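Local coordinates for molybdenum ABC transporter, periplasmic molybdenum-binding protein (Vibrio cholerae, PDB 4RXL) that probably serves as the periplasmic solute-binding component of a ModABC transporter, capturing molybdate and tungstate, at residues T173-L176 / K180-I183. Sequence-based numbering, arbitrary orientation.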
ATOM      1  N   THR A 173       2.694  -6.871   3.980  1.00 17.92           N
ATOM      2  CA  THR A 173       3.123  -7.480   2.707  1.00 16.90           C
ATOM      3  C   THR A 173       4.452  -6.927   2.229  1.00 18.88           C
ATOM      4  O   THR A 173       5.216  -7.637   1.579  1.00 20.11           O
ATOM      5  CB  THR A 173       2.062  -7.299   1.623  1.00 14.75           C
ATOM      6  OG1 THR A 173       1.781  -5.910   1.524  1.00 17.39           O
ATOM      7  CG2 THR A 173       0.795  -8.075   1.941  1.00 20.81           C
ATOM      8  N   ASP A 174       4.771  -5.673   2.557  1.00 18.04           N
ATOM      9  CA  ASP A 174       6.051  -5.087   2.132  1.00 18.82           C
ATOM     10  C   ASP A 174       7.179  -5.735   2.939  1.00 23.21           C
ATOM     11  O   ASP A 174       8.203  -6.144   2.395  1.00 22.55           O
ATOM     12  CB  ASP A 174       6.075  -3.576   2.349  1.00 20.50           C
ATOM     13  CG  ASP A 174       4.990  -2.841   1.607  1.00 23.11           C
ATOM     14  OD1 ASP A 174       4.783  -3.081   0.394  1.00 22.54           O
ATOM     15  OD2 ASP A 174       4.356  -2.004   2.248  1.00 17.55           O
ATOM     16  N   ALA A 175       6.994  -5.855   4.246  1.00 22.25           N
ATOM     17  CA  ALA A 175       7.991  -6.511   5.094  1.00 24.31           C
ATOM     18  C   ALA A 175       8.210  -7.961   4.686  1.00 24.19           C
ATOM     19  O   ALA A 175       9.363  -8.428   4.604  1.00 29.38           O
ATOM     20  CB  ALA A 175       7.575  -6.420   6.560  1.00 26.66           C
ATOM     21  N   LEU A 176       7.120  -8.658   4.358  1.00 24.69           N
ATOM     22  CA  LEU A 176       7.164 -10.108   4.083  1.00 26.56           C
ATOM     23  C   LEU A 176       8.086 -10.459   2.912  1.00 25.75           C
ATOM     24  O   LEU A 176       8.711 -11.514   2.921  1.00 33.28           O
ATOM     25  CB  LEU A 176       5.747 -10.637   3.807  1.00 33.67           C
ATOM     26  CG  LEU A 176       5.456 -12.105   4.087  1.00 69.48           C
ATOM     27  CD1 LEU A 176       5.574 -12.405   5.578  1.00 43.61           C
ATOM     28  CD2 LEU A 176       4.066 -12.444   3.568  1.00103.90           C
ATOM     29  N   LYS A 180      15.938  -7.744   4.000  1.00 37.70           N
ATOM     30  CA  LYS A 180      16.712  -6.647   4.569  1.00 38.88           C
ATOM     31  C   LYS A 180      16.022  -5.972   5.770  1.00 27.33           C
ATOM     32  O   LYS A 180      16.647  -5.185   6.478  1.00 37.59           O
ATOM     33  CB  LYS A 180      16.997  -5.598   3.488  1.00 45.09           C
ATOM     34  CG  LYS A 180      17.765  -6.097   2.268  1.00 51.08           C
ATOM     35  CD  LYS A 180      19.235  -6.324   2.567  1.00 89.40           C
ATOM     36  CE  LYS A 180      20.018  -5.022   2.587  1.00 91.11           C
ATOM     37  NZ  LYS A 180      21.403  -5.253   3.078  1.00 68.13           N
ATOM     38  N   VAL A 181      14.731  -6.244   5.987  1.00 32.12           N
ATOM     39  CA  VAL A 181      14.028  -5.677   7.143  1.00 29.15           C
ATOM     40  C   VAL A 181      13.371  -6.743   8.002  1.00 34.89           C
ATOM     41  O   VAL A 181      13.083  -7.846   7.546  1.00 33.78           O
ATOM     42  CB  VAL A 181      12.954  -4.637   6.739  1.00 28.97           C
ATOM     43  CG1 VAL A 181      13.560  -3.609   5.801  1.00 29.98           C
ATOM     44  CG2 VAL A 181      11.753  -5.313   6.095  1.00 24.22           C
ATOM     45  N   THR A 182      13.141  -6.373   9.255  1.00 31.67           N
ATOM     46  CA  THR A 182      12.473  -7.222  10.222  1.00 29.89           C
ATOM     47  C   THR A 182      11.309  -6.462  10.847  1.00 27.51           C
ATOM     48  O   THR A 182      11.405  -5.261  11.107  1.00 30.44           O
ATOM     49  CB  THR A 182      13.467  -7.647  11.319  1.00 34.57           C
ATOM     50  OG1 THR A 182      14.588  -8.304  10.716  1.00 38.76           O
ATOM     51  CG2 THR A 182      12.807  -8.583  12.334  1.00 37.26           C
ATOM     52  N   ILE A 183      10.227  -7.180  11.120  1.00 25.25           N
ATOM     53  CA  ILE A 183       9.079  -6.601  11.813  1.00 24.48           C
ATOM     54  C   ILE A 183       9.357  -6.453  13.317  1.00 25.45           C
ATOM     55  O   ILE A 183       9.757  -7.404  13.991  1.00 29.24           O
ATOM     56  CB  ILE A 183       7.805  -7.423  11.549  1.00 26.32           C
ATOM     57  CG1 ILE A 183       7.480  -7.413  10.053  1.00 24.08           C
ATOM     58  CG2 ILE A 183       6.630  -6.858  12.332  1.00 29.45           C
ATOM     59  CD1 ILE A 183       6.348  -8.324   9.670  1.00 29.58           C
TER
HETATM   60  O   HOH W   1      11.017  -9.202   6.845  1.00 38.56           O
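Ala175, in the short helix 172-177, faces Val181 at the start of strand 181-186, the chain turning back between them so that their CA atoms stand 6.4 Å apart. No direct hydrogen bond joins the two backbones; a water bridges them, 2.9 Å from Ala175 O and 2.6 Å from Val181 O. Beside this polar bridge the contact is apolar, and small. The methyl of Ala175 points at the strand, where Ile183 CG1 lies 3.6 Å and Ile183 CD1 3.8 Å from Ala175 CB. CG1 stands anti to the carbonyl carbon of Ile183 (chi1 -62°), and the extended chain beyond it (chi2 173°) brings CD1 alongside the same methyl. Here is the helix-on-sheet packing of a periplasmic binding protein lobe: strand 181-186 pairs antiparallel with strand 78-91, whose Ile89 touches both Ala175 and Val181. Val181 CG2 rests against the CA, carbonyl and methyl of Ala175, 4.1 Å from Ala175 CA and 4.3 Å from Ala175 CB. Its side chain also meets Val160 and Glu161 of helix 153-161. On that same helix, Arg154 forms a salt bridge with Asp174 OD1, while Asp174 OD2 accepts a hydrogen bond from the backbone N of Tyr171, a residue of the pocket whose tungstate lies about 13 Å from the Ala175 side chain.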